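Long-range contacts in tyrosinase (Aspergillus oryzae, PDB 6JU8), which probably oxidises L-tyrosine and L-dopa to L-dopaquinone with molecular oxygen at a dinuclear copper centre, as a melanin-forming tyrosinase: residues Leu8-Pro13 and Tyr114-Tyr119; Pro16-Pro21 and Glu141-Arg146. The protein carries 1 engineered substitution. All blocks are in the same frame, centred on the assembly; numbering follows the deposited sequence.

Contact 1. Residues Leu8-Pro13 and Tyr114-Tyr119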
# COMPACT_ATOMS: atom_id res chain seq x y z
N LEU A 8 -22.02 -18.17 24.42
CA LEU A 8 -22.38 -17.29 25.52
C LEU A 8 -21.29 -16.26 25.78
O LEU A 8 -20.16 -16.63 26.10
CB LEU A 8 -22.61 -18.17 26.76
CG LEU A 8 -23.71 -19.21 26.59
CD1 LEU A 8 -23.84 -20.06 27.84
CD2 LEU A 8 -25.04 -18.53 26.28
N ILE A 9 -21.61 -15.00 25.56
CA ILE A 9 -20.63 -13.92 25.68
C ILE A 9 -20.58 -13.45 27.13
O ILE A 9 -21.59 -13.14 27.74
CB ILE A 9 -20.96 -12.77 24.72
CG1 ILE A 9 -20.92 -13.27 23.26
CG2 ILE A 9 -20.05 -11.57 24.92
CD1 ILE A 9 -21.79 -12.45 22.33
N THR A 10 -19.36 -13.42 27.67
CA THR A 10 -19.11 -13.10 29.06
C THR A 10 -18.03 -12.04 29.21
O THR A 10 -17.88 -11.47 30.28
CB THR A 10 -18.58 -14.35 29.81
OG1 THR A 10 -17.43 -14.85 29.12
CG2 THR A 10 -19.63 -15.45 29.79
N GLY A 11 -17.24 -11.81 28.17
CA GLY A 11 -15.97 -11.14 28.39
C GLY A 11 -14.95 -12.16 28.87
O GLY A 11 -15.30 -13.33 29.14
N ILE A 12 -13.68 -11.78 28.92
CA ILE A 12 -12.66 -12.74 29.39
C ILE A 12 -12.94 -13.11 30.84
O ILE A 12 -13.27 -12.24 31.67
CB ILE A 12 -11.27 -12.11 29.20
CG1 ILE A 12 -10.95 -11.99 27.71
CG2 ILE A 12 -10.20 -12.89 29.95
CD1 ILE A 12 -9.74 -11.17 27.37
N PRO A 13 -12.93 -14.39 31.18
CA PRO A 13 -13.32 -14.83 32.53
C PRO A 13 -12.44 -14.17 33.59
O PRO A 13 -11.27 -13.86 33.41
CB PRO A 13 -13.11 -16.35 32.52
CG PRO A 13 -13.23 -16.71 31.07
CD PRO A 13 -12.65 -15.55 30.31
N TYR A 114 -15.46 -10.18 20.14
CA TYR A 114 -14.20 -10.33 19.40
C TYR A 114 -13.05 -10.58 20.37
O TYR A 114 -12.24 -11.48 20.16
CB TYR A 114 -13.94 -9.06 18.62
CG TYR A 114 -12.81 -8.99 17.64
CD1 TYR A 114 -12.77 -9.77 16.50
CD2 TYR A 114 -11.79 -8.06 17.83
CE1 TYR A 114 -11.73 -9.68 15.58
CE2 TYR A 114 -10.77 -7.94 16.91
CZ TYR A 114 -10.74 -8.75 15.80
OH TYR A 114 -9.72 -8.60 14.89
N GLU A 115 -13.00 -9.75 21.41
CA GLU A 115 -11.96 -9.90 22.43
C GLU A 115 -11.98 -11.28 23.07
O GLU A 115 -10.92 -11.89 23.31
CB GLU A 115 -12.15 -8.82 23.49
CG GLU A 115 -11.18 -8.84 24.66
CD GLU A 115 -11.48 -7.69 25.61
OE1 GLU A 115 -10.69 -6.74 25.66
OE2 GLU A 115 -12.55 -7.73 26.26
N GLN A 116 -13.20 -11.77 23.36
CA GLN A 116 -13.31 -13.06 24.04
C GLN A 116 -12.85 -14.18 23.12
O GLN A 116 -12.17 -15.11 23.55
CB GLN A 116 -14.76 -13.29 24.47
CG GLN A 116 -14.97 -14.60 25.24
CD GLN A 116 -16.41 -14.79 25.66
OE1 GLN A 116 -17.10 -13.83 25.99
NE2 GLN A 116 -16.90 -16.02 25.62
N VAL A 117 -13.28 -14.14 21.86
CA VAL A 117 -12.88 -15.17 20.89
C VAL A 117 -11.37 -15.20 20.73
O VAL A 117 -10.74 -16.26 20.66
CB VAL A 117 -13.58 -14.94 19.54
CG1 VAL A 117 -12.99 -15.83 18.45
CG2 VAL A 117 -15.08 -15.20 19.72
N ILE A 118 -10.76 -14.01 20.64
CA ILE A 118 -9.30 -13.94 20.57
C ILE A 118 -8.62 -14.54 21.79
O ILE A 118 -7.70 -15.37 21.63
CB ILE A 118 -8.85 -12.47 20.35
CG1 ILE A 118 -9.28 -11.97 18.97
CG2 ILE A 118 -7.33 -12.38 20.54
CD1 ILE A 118 -9.19 -10.46 18.85
N TYR A 119 -9.06 -14.19 22.99
CA TYR A 119 -8.52 -14.75 24.21
C TYR A 119 -8.62 -16.27 24.20
O TYR A 119 -7.68 -16.97 24.54
CB TYR A 119 -9.28 -14.18 25.41
CG TYR A 119 -9.01 -14.86 26.73
CD1 TYR A 119 -7.87 -14.55 27.48
CD2 TYR A 119 -9.90 -15.81 27.26
CE1 TYR A 119 -7.62 -15.17 28.72
CE2 TYR A 119 -9.66 -16.41 28.47
CZ TYR A 119 -8.52 -16.10 29.19
OH TYR A 119 -8.31 -16.72 30.40
O HOH W 1 -12.88 -8.96 28.87
O HOH W 2 -8.91 -14.86 32.72
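Gln116, on helix 103-129 of the dicopper tyrosinase domain, reaches out to the N-terminal loop and sets its side-chain amide against the backbone of Leu8-Gly11. Its OE1 is gripped by two successive backbone donors: Thr10 N lies 2.8 Å away in a nearly straight bond (175°), tilted a little from the carbonyl plane, while Gly11 N, 3.0 Å from the same OE1, sits above that plane and bends to 134°. On the other branch of the amide, Gln116 NE2 gives a weak bond to Leu8 O. Because CG is anti to the backbone N (chi1 -178°) and the chain stays extended beyond it, the amide stands well off the helix. Gly11 suits its place, since at its positive phi a CB would press on the preceding carbonyl O.

One helical turn beyond Gln116, Tyr119 is crossed by the branched Ile12, whose CG2 lies 3.6 Å from the ring centroid in a CH-pi contact over the face and whose CG1 packs on Tyr119 CB. Pro13 CD approaches CE2 of the same ring. Glu115 OE1 has partners elsewhere in the chain, a salt bridge with Arg23 and a hydrogen bond from Leu147 N, and a water joins OE2 to Ile12 N. A second water bridges Tyr119 OH, at 3.0 Å from the water oxygen, and Pro13 O.

Contact 2. Residues Pro16-Pro21 and Glu141-Arg146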
# COMPACT_ATOMS: atom_id res chain seq x y z
N PRO A 16 -8.76 -14.24 39.81
CA PRO A 16 -8.51 -13.43 41.01
C PRO A 16 -7.16 -12.73 40.91
O PRO A 16 -6.93 -11.68 41.52
CB PRO A 16 -8.50 -14.47 42.13
N LYS A 17 -6.27 -13.33 40.15
CA LYS A 17 -4.91 -12.86 39.96
C LYS A 17 -4.81 -11.66 39.03
O LYS A 17 -3.75 -11.04 38.87
CB LYS A 17 -4.07 -14.03 39.42
N HIS A 18 -5.90 -11.33 38.36
CA HIS A 18 -5.89 -10.34 37.28
C HIS A 18 -7.13 -9.46 37.35
O HIS A 18 -8.04 -9.53 36.54
CB HIS A 18 -5.86 -11.08 35.94
CG HIS A 18 -4.68 -11.98 35.75
ND1 HIS A 18 -3.48 -11.51 35.28
CD2 HIS A 18 -4.51 -13.32 35.94
CE1 HIS A 18 -2.62 -12.51 35.20
NE2 HIS A 18 -3.21 -13.63 35.59
N PRO A 19 -7.21 -8.62 38.39
CA PRO A 19 -8.38 -7.75 38.54
C PRO A 19 -8.47 -6.68 37.44
O PRO A 19 -7.49 -5.97 37.21
CB PRO A 19 -8.15 -7.08 39.89
CG PRO A 19 -6.68 -7.23 40.14
CD PRO A 19 -6.26 -8.51 39.49
N LEU A 20 -9.63 -6.58 36.83
CA LEU A 20 -9.99 -5.66 35.75
C LEU A 20 -8.82 -5.19 34.91
O LEU A 20 -8.43 -4.03 34.94
CB LEU A 20 -10.75 -4.45 36.30
CG LEU A 20 -12.10 -4.76 36.96
CD1 LEU A 20 -12.63 -3.55 37.70
CD2 LEU A 20 -13.08 -5.27 35.91
N PRO A 21 -8.27 -6.08 34.09
CA PRO A 21 -7.19 -5.67 33.17
C PRO A 21 -7.66 -4.62 32.18
O PRO A 21 -8.83 -4.48 31.80
CB PRO A 21 -6.85 -6.99 32.47
CG PRO A 21 -7.26 -8.04 33.48
CD PRO A 21 -8.59 -7.51 33.97
N GLU A 141 0.23 -13.71 30.71
CA GLU A 141 0.12 -12.63 29.72
C GLU A 141 -1.21 -12.68 28.97
O GLU A 141 -1.82 -11.64 28.73
CB GLU A 141 1.29 -12.69 28.75
CG GLU A 141 2.63 -12.39 29.40
CD GLU A 141 2.94 -10.93 29.60
OE1 GLU A 141 2.26 -10.04 29.06
OE2 GLU A 141 3.93 -10.65 30.31
N ALA A 142 -1.71 -13.86 28.60
CA ALA A 142 -3.03 -13.92 27.99
C ALA A 142 -4.13 -13.39 28.89
O ALA A 142 -5.10 -12.77 28.43
CB ALA A 142 -3.38 -15.37 27.64
N LYS A 143 -4.03 -13.67 30.18
CA LYS A 143 -5.05 -13.25 31.14
C LYS A 143 -5.00 -11.76 31.40
O LYS A 143 -5.99 -11.14 31.80
CB LYS A 143 -4.86 -14.03 32.45
CG LYS A 143 -5.28 -15.49 32.31
CD LYS A 143 -4.97 -16.24 33.61
CE LYS A 143 -5.26 -17.73 33.41
NZ LYS A 143 -4.98 -18.47 34.67
N GLN A 144 -3.84 -11.15 31.15
CA GLN A 144 -3.71 -9.70 31.31
C GLN A 144 -4.11 -8.98 30.03
O GLN A 144 -4.52 -7.82 30.05
CB GLN A 144 -2.29 -9.32 31.69
CG GLN A 144 -2.00 -9.16 33.17
CD GLN A 144 -2.96 -8.20 33.86
OE1 GLN A 144 -3.08 -7.00 33.57
NE2 GLN A 144 -3.68 -8.75 34.82
N TRP A 145 -3.96 -9.62 28.88
CA TRP A 145 -4.24 -9.00 27.60
C TRP A 145 -5.69 -8.59 27.45
O TRP A 145 -6.59 -9.34 27.83
CB TRP A 145 -3.90 -9.95 26.45
CG TRP A 145 -4.20 -9.37 25.10
CD1 TRP A 145 -3.36 -8.59 24.35
CD2 TRP A 145 -5.42 -9.53 24.36
NE1 TRP A 145 -4.01 -8.27 23.17
CE2 TRP A 145 -5.26 -8.82 23.16
CE3 TRP A 145 -6.62 -10.22 24.60
CZ2 TRP A 145 -6.27 -8.79 22.20
CZ3 TRP A 145 -7.62 -10.17 23.65
CH2 TRP A 145 -7.43 -9.45 22.46
N ARG A 146 -5.90 -7.42 26.86
CA ARG A 146 -7.24 -7.00 26.48
C ARG A 146 -7.13 -6.37 25.09
O ARG A 146 -6.02 -5.99 24.66
CB ARG A 146 -7.83 -6.01 27.48
CG ARG A 146 -8.13 -6.64 28.85
CD ARG A 146 -9.24 -7.66 28.71
NE ARG A 146 -9.72 -8.27 29.97
CZ ARG A 146 -9.14 -9.27 30.61
NH1 ARG A 146 -8.00 -9.79 30.14
NH2 ARG A 146 -9.68 -9.75 31.72
O HOH W 3 -4.80 -6.83 36.34
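A mixed polar and apolar contact, away from the copper site, joins His18 and Pro21 of the N-terminal loop to the C-terminal end of helix 135-144 and the residues just beyond it. Lys143 CB lies over the centre of the His18 imidazole, 3.6 Å from its centroid in a CH-pi contact. At the ring edge, Gln144 NE2 donates to His18 ND1 over 2.8 Å, almost straight at 174° and in the ring plane, which, with Lys143 CB over the face, helps to fix the rotation of the imidazole and makes ND1 the acceptor. The same NE2 also donates to a water held by Pro19 O; the bend at chi2 (-53°) turns CD, and the amide it carries, back toward the loop.

Within the tyrosinase domain the helix ends here, Trp145 being the first residue to leave helical angles. Arg146 folds back over this end: its NH1 donates to both Lys143 O and Trp145 O, and its NE to Asn436 O. Thus held, the flat guanidinium presents one face to the compact, rigid ring of Pro21, whose CD lies 3.4 Å from Arg146 NH2. The Lys143 chain, extended beyond CG, passes the imidazole with CD 3.7 Å from His18 NE2 and carries NZ to a salt bridge with Asp15.

In the fold
From the N terminus, the loop before helix 26-34 meets first helix 103-129 and then the end of helix 135-144. Contact 1 closes a loop of 100 residues between its segments and contact 2 one of 119; their segments alternate along the chain, so the two closures cross rather than nest. Helices 103-129 and 135-144 are consecutive, and the N-terminal loop ties both to itself. The contacts, with centres about 12 Å apart, touch directly: Ile12 CD1 packs on Arg146 NH1, Tyr119 CD1 on Ala142 O, and Ile118 on Trp145. Asn436, near the C-terminal end of the chain, hydrogen-bonds to Ile12 O through its ND2, so the C-terminal part also reaches contact 1.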